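Local coordinates for protein TP_0956 (Treponema pallidum subsp. pallidum, PDB 3U64) that is a tetratricopeptide-repeat lipoprotein that probably serves as the T-component of a TRAP transporter, consistent with a role in protein-protein interaction, at residues A[126-129]-A[130-134]; A[135-138]-A[139-142]; A[178-181]-A[182-186]. All blocks are in the same frame, centred on the assembly; numbering follows the deposited sequence.

Contact 1 of 3, residues A[126-129]-A[130-134]; sequences PGFT and REVFS. With SO4 (sulfate ion), chain C.
Thr129 and Phe133, one helical turn apart, meet where the methyl CG2 of Thr129 lies in the plane of the Phe133 ring, at its edge, 3.8 Å from CD2. The methyl points there because CG2 stands opposite the backbone N of Thr129, which leaves OG1 beside that N. The backbones join as well: Phe133 N donates to Thr129 O over 3.2 Å as the chain leaves the helix. On the buried side Phe128 pairs with Val132. Phe128 swings its ring anti to its own N (chi1 -177°), and CE2 comes to 3.7 Å from Val132 CB, with CG2 of the valine close behind. Val132 N closes the turn on Phe128 O at 2.8 Å. The same valine sends CG1 over one face of the Phe133 ring, toward the rim. Leu118 of helix 96-124 packs against Thr129 and Phe133, and Leu140 of helix 137-144 against Val132. At the solvent side the extended Arg130 chain carries its guanidinium to a sulfate, probably from the crystallisation liquor; NE lies 2.9 Å from sulfate O2, but its bonds to the ion are weak. Glu131 bends back, and a water bridges its OE2 to Gly127 O, while OE2 also forms a salt bridge with Arg139. Gly127 occupies the N-cap of this short helix 128-132, and its O accepts from Glu131 N. Beyond the other end, Ser134 N and OG both donate to Glu131 O. Such a short amphipathic helix, apolar residues inward and charged ones outward, links longer helices of this all-helical TPR-clan fold.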
ATOM      1  N   PRO A 126     -11.707 -30.677  18.455  1.00 37.23           N
ATOM      2  CA  PRO A 126     -13.078 -30.221  18.183  1.00 46.66           C
ATOM      3  C   PRO A 126     -13.850 -29.952  19.466  1.00 40.68           C
ATOM      4  O   PRO A 126     -13.852 -30.788  20.367  1.00 39.30           O
ATOM      5  CB  PRO A 126     -13.683 -31.403  17.428  1.00 53.72           C
ATOM      6  CG  PRO A 126     -12.493 -31.976  16.660  1.00 50.84           C
ATOM      7  CD  PRO A 126     -11.288 -31.777  17.560  1.00 43.58           C
ATOM      8  N   GLY A 127     -14.494 -28.793  19.547  1.00 41.29           N
ATOM      9  CA  GLY A 127     -15.289 -28.434  20.712  1.00 45.57           C
ATOM     10  C   GLY A 127     -14.478 -27.597  21.684  1.00 44.34           C
ATOM     11  O   GLY A 127     -14.992 -27.153  22.718  1.00 43.71           O
ATOM     12  N   PHE A 128     -13.211 -27.379  21.331  1.00 41.15           N
ATOM     13  CA  PHE A 128     -12.262 -26.639  22.167  1.00 36.15           C
ATOM     14  C   PHE A 128     -12.777 -25.246  22.532  1.00 34.99           C
ATOM     15  O   PHE A 128     -12.631 -24.796  23.675  1.00 31.80           O
ATOM     16  CB  PHE A 128     -10.903 -26.511  21.457  1.00 39.73           C
ATOM     17  CG  PHE A 128      -9.836 -25.826  22.296  1.00 40.53           C
ATOM     18  CD1 PHE A 128      -8.839 -26.577  22.916  1.00 33.46           C
ATOM     19  CD2 PHE A 128      -9.827 -24.433  22.456  1.00 28.58           C
ATOM     20  CE1 PHE A 128      -7.849 -25.950  23.705  1.00 42.24           C
ATOM     21  CE2 PHE A 128      -8.842 -23.798  23.233  1.00 37.65           C
ATOM     22  CZ  PHE A 128      -7.855 -24.554  23.858  1.00 41.36           C
ATOM     23  N   THR A 129     -13.358 -24.562  21.547  1.00 30.28           N
ATOM     24  CA  THR A 129     -13.844 -23.197  21.728  1.00 39.92           C
ATOM     25  C   THR A 129     -15.020 -23.104  22.704  1.00 39.12           C
ATOM     26  O   THR A 129     -15.092 -22.176  23.506  1.00 49.44           O
ATOM     27  CB  THR A 129     -14.241 -22.558  20.376  1.00 40.61           C
ATOM     28  OG1 THR A 129     -13.104 -22.561  19.505  1.00 42.81           O
ATOM     29  CG2 THR A 129     -14.708 -21.121  20.587  1.00 39.35           C
ATOM     30  N   ARG A 130     -15.937 -24.062  22.628  1.00 36.73           N
ATOM     31  CA  ARG A 130     -17.082 -24.098  23.525  1.00 42.18           C
ATOM     32  C   ARG A 130     -16.612 -24.362  24.957  1.00 48.05           C
ATOM     33  O   ARG A 130     -17.101 -23.759  25.915  1.00 49.41           O
ATOM     34  CB  ARG A 130     -18.067 -25.178  23.083  1.00 39.85           C
ATOM     35  CG  ARG A 130     -19.489 -24.988  23.601  1.00 63.14           C
ATOM     36  CD  ARG A 130     -20.486 -25.775  22.749  1.00 76.15           C
ATOM     37  NE  ARG A 130     -21.889 -25.454  23.028  1.00 85.44           N
ATOM     38  CZ  ARG A 130     -22.568 -24.467  22.446  1.00 86.92           C
ATOM     39  NH1 ARG A 130     -21.973 -23.678  21.557  1.00 79.79           N
ATOM     40  NH2 ARG A 130     -23.845 -24.265  22.758  1.00 90.13           N
ATOM     41  N   GLU A 131     -15.656 -25.273  25.097  1.00 42.11           N
ATOM     42  CA  GLU A 131     -15.150 -25.623  26.413  1.00 43.31           C
ATOM     43  C   GLU A 131     -14.381 -24.461  27.005  1.00 41.80           C
ATOM     44  O   GLU A 131     -14.647 -24.029  28.125  1.00 40.24           O
ATOM     45  CB  GLU A 131     -14.243 -26.856  26.331  1.00 46.52           C
ATOM     46  CG  GLU A 131     -14.957 -28.075  25.821  1.00 56.68           C
ATOM     47  CD  GLU A 131     -16.211 -28.370  26.620  1.00 62.35           C
ATOM     48  OE1 GLU A 131     -16.085 -28.616  27.841  1.00 59.56           O
ATOM     49  OE2 GLU A 131     -17.318 -28.340  26.032  1.00 65.29           O
ATOM     50  N   VAL A 132     -13.423 -23.952  26.237  1.00 36.51           N
ATOM     51  CA  VAL A 132     -12.472 -22.997  26.779  1.00 39.83           C
ATOM     52  C   VAL A 132     -13.184 -21.706  27.187  1.00 38.43           C
ATOM     53  O   VAL A 132     -12.753 -21.021  28.098  1.00 40.01           O
ATOM     54  CB  VAL A 132     -11.295 -22.721  25.785  1.00 46.92           C
ATOM     55  CG1 VAL A 132     -11.689 -21.684  24.735  1.00 40.91           C
ATOM     56  CG2 VAL A 132     -10.058 -22.278  26.529  1.00 42.06           C
ATOM     57  N   PHE A 133     -14.287 -21.381  26.526  1.00 38.80           N
ATOM     58  CA  PHE A 133     -15.034 -20.172  26.882  1.00 45.07           C
ATOM     59  C   PHE A 133     -16.323 -20.464  27.663  1.00 56.21           C
ATOM     60  O   PHE A 133     -17.196 -19.602  27.754  1.00 51.08           O
ATOM     61  CB  PHE A 133     -15.368 -19.360  25.629  1.00 44.85           C
ATOM     62  CG  PHE A 133     -14.168 -18.718  24.978  1.00 46.85           C
ATOM     63  CD1 PHE A 133     -13.388 -17.800  25.674  1.00 45.86           C
ATOM     64  CD2 PHE A 133     -13.836 -19.009  23.668  1.00 48.75           C
ATOM     65  CE1 PHE A 133     -12.291 -17.204  25.078  1.00 45.48           C
ATOM     66  CE2 PHE A 133     -12.740 -18.397  23.058  1.00 48.73           C
ATOM     67  CZ  PHE A 133     -11.969 -17.502  23.764  1.00 43.47           C
ATOM     68  N   SER A 134     -16.431 -21.673  28.218  1.00 51.63           N
ATOM     69  CA  SER A 134     -17.637 -22.105  28.920  1.00 56.59           C
ATOM     70  C   SER A 134     -17.938 -21.300  30.195  1.00 61.23           C
ATOM     71  O   SER A 134     -19.079 -21.254  30.655  1.00 68.28           O
ATOM     72  CB  SER A 134     -17.529 -23.591  29.270  1.00 49.55           C
ATOM     73  OG  SER A 134     -16.415 -23.809  30.120  1.00 41.62           O
TER
HETATM   74  S   SO4 C 304     -22.576 -25.519  26.547  1.00103.73           S
HETATM   75  O1  SO4 C 304     -23.041 -26.350  27.655  1.00104.72           O
HETATM   76  O2  SO4 C 304     -21.589 -26.266  25.764  1.00100.93           O
HETATM   77  O3  SO4 C 304     -23.715 -25.208  25.691  1.00102.24           O
HETATM   78  O4  SO4 C 304     -21.998 -24.276  27.072  1.00 89.10           O
HETATM   79  O   HOH W   1     -17.375 -29.093  23.594  1.00 51.63           O

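Contact 2 of 3, residues A[135-138]-A[139-142]; sequences GDEQ and RLHK. With SO4 (sulfate ion), chain C.
The side chain of Asp136 is the N-cap of helix 137-144: its OD1 accepts from Arg139 N at 3.2 Å, a fairly straight bond (160°) that reaches the oxygen from above the carboxylate plane. A weak bond from Gln138 N ends on the same OD1. Backbone bonds take over from there: Leu140 N to Asp136 O, His141 N to Glu137 O and Lys142 N to Gln138 O. Van der Waals contact is made by the other carboxylate oxygen, as Asp136 OD2 rests 3.3 Å from Arg139 CD. The two side chains cross nearly at right angles, their carboxylate and guanidinium planes 77° apart. Glu137 OE1 approaches the Leu140 methyl CD2 at 3.7 Å, while its OE2 bonds to His180. The ionic contacts lie further out. A bend at chi3 (59°) turns the Arg139 guanidinium away from Asp136 toward the sulfate, where NH2 donates a hydrogen bond to sulfate O2 at 3.0 Å; NH2 also forms a salt bridge with Glu131. The aspartate thus spends OD1 on backbone N-H groups at the helix start, where its negative charge would also suit the helix dipole, and the arginine's charge is probably balanced by Glu131 and, in the crystal, by the sulfate it shares with Arg130.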
ATOM      1  N   GLY A 135     -16.915 -20.673  30.768  1.00 59.18           N
ATOM      2  CA  GLY A 135     -17.041 -20.048  32.075  1.00 55.99           C
ATOM      3  C   GLY A 135     -17.027 -21.064  33.212  1.00 59.65           C
ATOM      4  O   GLY A 135     -17.102 -20.702  34.391  1.00 62.21           O
ATOM      5  N   ASP A 136     -16.942 -22.343  32.851  1.00 57.92           N
ATOM      6  CA  ASP A 136     -16.868 -23.443  33.810  1.00 60.56           C
ATOM      7  C   ASP A 136     -15.404 -23.807  34.017  1.00 55.20           C
ATOM      8  O   ASP A 136     -14.755 -24.308  33.096  1.00 50.06           O
ATOM      9  CB  ASP A 136     -17.638 -24.654  33.267  1.00 65.17           C
ATOM     10  CG  ASP A 136     -17.599 -25.868  34.200  1.00 67.10           C
ATOM     11  OD1 ASP A 136     -16.611 -26.054  34.948  1.00 65.96           O
ATOM     12  OD2 ASP A 136     -18.573 -26.651  34.167  1.00 64.81           O
ATOM     13  N   GLU A 137     -14.888 -23.579  35.225  1.00 50.47           N
ATOM     14  CA  GLU A 137     -13.457 -23.708  35.459  1.00 51.34           C
ATOM     15  C   GLU A 137     -12.954 -25.119  35.216  1.00 50.35           C
ATOM     16  O   GLU A 137     -11.824 -25.315  34.753  1.00 50.91           O
ATOM     17  CB  GLU A 137     -13.085 -23.273  36.868  1.00 50.72           C
ATOM     18  CG  GLU A 137     -11.618 -22.988  37.008  1.00 43.27           C
ATOM     19  CD  GLU A 137     -11.180 -21.825  36.129  1.00 60.94           C
ATOM     20  OE1 GLU A 137     -12.064 -21.170  35.522  1.00 63.82           O
ATOM     21  OE2 GLU A 137      -9.954 -21.567  36.049  1.00 58.47           O
ATOM     22  N   GLN A 138     -13.795 -26.093  35.541  1.00 40.53           N
ATOM     23  CA  GLN A 138     -13.437 -27.499  35.394  1.00 48.57           C
ATOM     24  C   GLN A 138     -13.381 -27.930  33.925  1.00 45.94           C
ATOM     25  O   GLN A 138     -12.528 -28.726  33.529  1.00 46.38           O
ATOM     26  CB  GLN A 138     -14.421 -28.370  36.171  1.00 55.04           C
ATOM     27  CG  GLN A 138     -14.531 -29.779  35.648  1.00 67.29           C
ATOM     28  CD  GLN A 138     -15.504 -30.600  36.459  1.00 87.04           C
ATOM     29  OE1 GLN A 138     -15.739 -30.311  37.636  1.00 89.69           O
ATOM     30  NE2 GLN A 138     -16.085 -31.623  35.836  1.00 91.70           N
ATOM     31  N   ARG A 139     -14.288 -27.392  33.119  1.00 42.99           N
ATOM     32  CA  ARG A 139     -14.248 -27.630  31.684  1.00 43.05           C
ATOM     33  C   ARG A 139     -13.049 -26.902  31.064  1.00 41.36           C
ATOM     34  O   ARG A 139     -12.364 -27.439  30.190  1.00 50.47           O
ATOM     35  CB  ARG A 139     -15.579 -27.219  31.025  1.00 40.14           C
ATOM     36  CG  ARG A 139     -16.780 -28.101  31.473  1.00 42.20           C
ATOM     37  CD  ARG A 139     -18.143 -27.569  30.994  1.00 41.88           C
ATOM     38  NE  ARG A 139     -18.229 -27.454  29.536  1.00 45.85           N
ATOM     39  CZ  ARG A 139     -19.191 -26.798  28.893  1.00 53.91           C
ATOM     40  NH1 ARG A 139     -20.156 -26.184  29.572  1.00 56.97           N
ATOM     41  NH2 ARG A 139     -19.185 -26.748  27.572  1.00 48.27           N
ATOM     42  N   LEU A 140     -12.778 -25.691  31.535  1.00 35.12           N
ATOM     43  CA  LEU A 140     -11.626 -24.929  31.034  1.00 39.39           C
ATOM     44  C   LEU A 140     -10.322 -25.692  31.298  1.00 48.93           C
ATOM     45  O   LEU A 140      -9.500 -25.896  30.390  1.00 37.74           O
ATOM     46  CB  LEU A 140     -11.583 -23.566  31.707  1.00 37.49           C
ATOM     47  CG  LEU A 140     -10.405 -22.641  31.409  1.00 41.29           C
ATOM     48  CD1 LEU A 140     -10.264 -22.414  29.912  1.00 39.71           C
ATOM     49  CD2 LEU A 140     -10.618 -21.319  32.128  1.00 40.02           C
ATOM     50  N   HIS A 141     -10.156 -26.123  32.546  1.00 47.82           N
ATOM     51  CA  HIS A 141      -8.975 -26.858  32.975  1.00 46.47           C
ATOM     52  C   HIS A 141      -8.856 -28.219  32.288  1.00 46.53           C
ATOM     53  O   HIS A 141      -7.755 -28.663  31.956  1.00 45.22           O
ATOM     54  CB  HIS A 141      -8.993 -27.036  34.502  1.00 52.24           C
ATOM     55  CG  HIS A 141      -7.827 -27.812  35.029  1.00 66.82           C
ATOM     56  ND1 HIS A 141      -7.818 -29.191  35.100  1.00 76.19           N
ATOM     57  CD2 HIS A 141      -6.625 -27.404  35.503  1.00 73.83           C
ATOM     58  CE1 HIS A 141      -6.663 -29.598  35.595  1.00 76.55           C
ATOM     59  NE2 HIS A 141      -5.922 -28.534  35.851  1.00 76.17           N
ATOM     60  N   LYS A 142      -9.987 -28.882  32.066  1.00 44.57           N
ATOM     61  CA  LYS A 142      -9.944 -30.195  31.441  1.00 47.91           C
ATOM     62  C   LYS A 142      -9.502 -30.065  29.994  1.00 48.48           C
ATOM     63  O   LYS A 142      -8.712 -30.875  29.507  1.00 42.49           O
ATOM     64  CB  LYS A 142     -11.294 -30.906  31.519  1.00 57.85           C
ATOM     65  CG  LYS A 142     -11.251 -32.364  31.065  1.00 70.07           C
ATOM     66  CD  LYS A 142     -12.616 -33.050  31.193  1.00 72.99           C
ATOM     67  CE  LYS A 142     -13.570 -32.576  30.097  1.00 71.86           C
ATOM     68  NZ  LYS A 142     -14.978 -33.026  30.300  1.00 77.50           N
TER
HETATM   69  S   SO4 C 304     -22.576 -25.519  26.547  1.00103.73           S
HETATM   70  O1  SO4 C 304     -23.041 -26.350  27.655  1.00104.72           O
HETATM   71  O2  SO4 C 304     -21.589 -26.266  25.764  1.00100.93           O
HETATM   72  O3  SO4 C 304     -23.715 -25.208  25.691  1.00102.24           O
HETATM   73  O4  SO4 C 304     -21.998 -24.276  27.072  1.00 89.10           O

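Contact 3 of 3, residues A[178-181]-A[182-186]; sequences TVHA and AVMML
Over one face of the His180 imidazole sits Met184 CG, one turn further along helix 176-192 of this TPR-like all-helical fold. It lies 3.8 Å from the ring centroid and 22° off the normal, a CH-pi contact displaced toward the rim, and the two side chains cross obliquely. With CG opposite the backbone N the ring reaches along the helix toward Met184, and chi2 turns a face to it. The methionine chain bends at chi2 (-56°) and again at chi3, so that SD follows obliquely and the methyl CE comes to 3.5 Å from His180 CE1. The ring's NE2 is hydrogen-bonded to Glu137, which should help fix its rotation, and Leu140 of helix 137-144 packs against both residues. On another side of the helix the Phe133 ring packs on Ala181 CB, while Met185 touches Leu144 of helix 137-144 and Val158 of helix 152-166. Val179 and Val183, one turn apart on a further side, pack on Phe208 of helix 196-211, and their backbones are joined by the Val183 N to Val179 O bond of 3.1 Å. Met185 bends at its end, and its terminal methyl CE lies 3.6 Å from Ala181 O and 4.4 Å from Ala181 CB.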
ATOM      1  N   THR A 178     -13.744 -14.304  28.795  1.00 59.41           N
ATOM      2  CA  THR A 178     -12.825 -14.345  27.664  1.00 47.06           C
ATOM      3  C   THR A 178     -11.416 -14.044  28.162  1.00 48.84           C
ATOM      4  O   THR A 178     -10.467 -14.784  27.868  1.00 42.40           O
ATOM      5  CB  THR A 178     -13.225 -13.354  26.564  1.00 45.49           C
ATOM      6  OG1 THR A 178     -14.436 -13.800  25.947  1.00 60.58           O
ATOM      7  CG2 THR A 178     -12.153 -13.263  25.494  1.00 34.10           C
ATOM      8  N   VAL A 179     -11.296 -12.970  28.940  1.00 44.70           N
ATOM      9  CA  VAL A 179     -10.021 -12.566  29.522  1.00 42.04           C
ATOM     10  C   VAL A 179      -9.415 -13.677  30.375  1.00 36.50           C
ATOM     11  O   VAL A 179      -8.246 -14.039  30.203  1.00 38.71           O
ATOM     12  CB  VAL A 179     -10.181 -11.307  30.390  1.00 54.35           C
ATOM     13  CG1 VAL A 179      -8.911 -11.032  31.166  1.00 51.32           C
ATOM     14  CG2 VAL A 179     -10.570 -10.110  29.527  1.00 59.02           C
ATOM     15  N   HIS A 180     -10.210 -14.223  31.289  1.00 39.88           N
ATOM     16  CA  HIS A 180      -9.744 -15.314  32.128  1.00 33.06           C
ATOM     17  C   HIS A 180      -9.267 -16.529  31.306  1.00 34.82           C
ATOM     18  O   HIS A 180      -8.219 -17.097  31.587  1.00 41.24           O
ATOM     19  CB  HIS A 180     -10.816 -15.730  33.139  1.00 38.91           C
ATOM     20  CG  HIS A 180     -10.361 -16.812  34.064  1.00 47.54           C
ATOM     21  ND1 HIS A 180      -9.364 -16.620  34.996  1.00 59.15           N
ATOM     22  CD2 HIS A 180     -10.727 -18.112  34.165  1.00 53.31           C
ATOM     23  CE1 HIS A 180      -9.151 -17.748  35.649  1.00 63.47           C
ATOM     24  NE2 HIS A 180      -9.966 -18.669  35.163  1.00 63.08           N
ATOM     25  N   ALA A 181     -10.024 -16.913  30.286  1.00 41.48           N
ATOM     26  CA  ALA A 181      -9.621 -18.017  29.409  1.00 40.83           C
ATOM     27  C   ALA A 181      -8.297 -17.734  28.704  1.00 38.10           C
ATOM     28  O   ALA A 181      -7.461 -18.628  28.543  1.00 35.78           O
ATOM     29  CB  ALA A 181     -10.715 -18.310  28.381  1.00 38.12           C
ATOM     30  N   ALA A 182      -8.109 -16.494  28.268  1.00 32.76           N
ATOM     31  CA  ALA A 182      -6.884 -16.122  27.558  1.00 33.36           C
ATOM     32  C   ALA A 182      -5.654 -16.285  28.455  1.00 34.53           C
ATOM     33  O   ALA A 182      -4.646 -16.876  28.059  1.00 36.27           O
ATOM     34  CB  ALA A 182      -6.973 -14.676  27.032  1.00 28.13           C
ATOM     35  N   VAL A 183      -5.749 -15.765  29.671  1.00 34.65           N
ATOM     36  CA  VAL A 183      -4.650 -15.861  30.611  1.00 32.51           C
ATOM     37  C   VAL A 183      -4.375 -17.311  30.971  1.00 34.62           C
ATOM     38  O   VAL A 183      -3.214 -17.712  31.020  1.00 34.46           O
ATOM     39  CB  VAL A 183      -4.906 -15.023  31.876  1.00 41.12           C
ATOM     40  CG1 VAL A 183      -3.778 -15.223  32.883  1.00 37.42           C
ATOM     41  CG2 VAL A 183      -5.034 -13.541  31.502  1.00 36.99           C
ATOM     42  N   MET A 184      -5.431 -18.100  31.190  1.00 32.74           N
ATOM     43  CA  MET A 184      -5.254 -19.522  31.487  1.00 29.67           C
ATOM     44  C   MET A 184      -4.551 -20.254  30.333  1.00 35.53           C
ATOM     45  O   MET A 184      -3.740 -21.153  30.564  1.00 42.56           O
ATOM     46  CB  MET A 184      -6.588 -20.206  31.838  1.00 32.91           C
ATOM     47  CG  MET A 184      -7.246 -19.714  33.134  1.00 42.75           C
ATOM     48  SD  MET A 184      -6.174 -19.842  34.595  1.00 48.20           S
ATOM     49  CE  MET A 184      -5.758 -18.110  34.856  1.00 72.33           C
ATOM     50  N   MET A 185      -4.844 -19.864  29.096  1.00 31.62           N
ATOM     51  CA  MET A 185      -4.106 -20.396  27.953  1.00 31.87           C
ATOM     52  C   MET A 185      -2.632 -19.994  28.020  1.00 31.80           C
ATOM     53  O   MET A 185      -1.744 -20.814  27.793  1.00 27.97           O
ATOM     54  CB  MET A 185      -4.722 -19.967  26.620  1.00 27.07           C
ATOM     55  CG  MET A 185      -6.121 -20.549  26.360  1.00 43.15           C
ATOM     56  SD  MET A 185      -6.720 -20.196  24.677  1.00 45.68           S
ATOM     57  CE  MET A 185      -8.010 -19.006  25.001  1.00 48.41           C
ATOM     58  N   LEU A 186      -2.369 -18.736  28.337  1.00 34.37           N
ATOM     59  CA  LEU A 186      -0.983 -18.299  28.492  1.00 34.39           C
ATOM     60  C   LEU A 186      -0.283 -19.081  29.624  1.00 40.23           C
ATOM     61  O   LEU A 186       0.835 -19.596  29.452  1.00 35.68           O
ATOM     62  CB  LEU A 186      -0.923 -16.780  28.721  1.00 33.93           C
ATOM     63  CG  LEU A 186      -1.250 -15.920  27.489  1.00 39.90           C
ATOM     64  CD1 LEU A 186      -1.407 -14.463  27.869  1.00 44.01           C
ATOM     65  CD2 LEU A 186      -0.192 -16.056  26.396  1.00 33.09           C
TER

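All three are local contacts along a helix or at its ends, and they adjoin one another in one patch of the fold. Contact 3 is the buried one, within helix 176-192, and its chemistry is mostly apolar, with the partly exposed His180 as its polar side chain. Contact 2 lies at the surface and is dominated by capping and charge; contact 1 is intermediate, with an apolar side and a charged side. Contacts 1 and 2 hold successive helices, 128-132 and 137-144, and share the sulfate. Both also touch helix 176-192: in contact 1 Phe133 packs on Ala181 and Val132 on Ala181 and Met185, whereas contact 2 reaches it through one apolar and one acidic side chain.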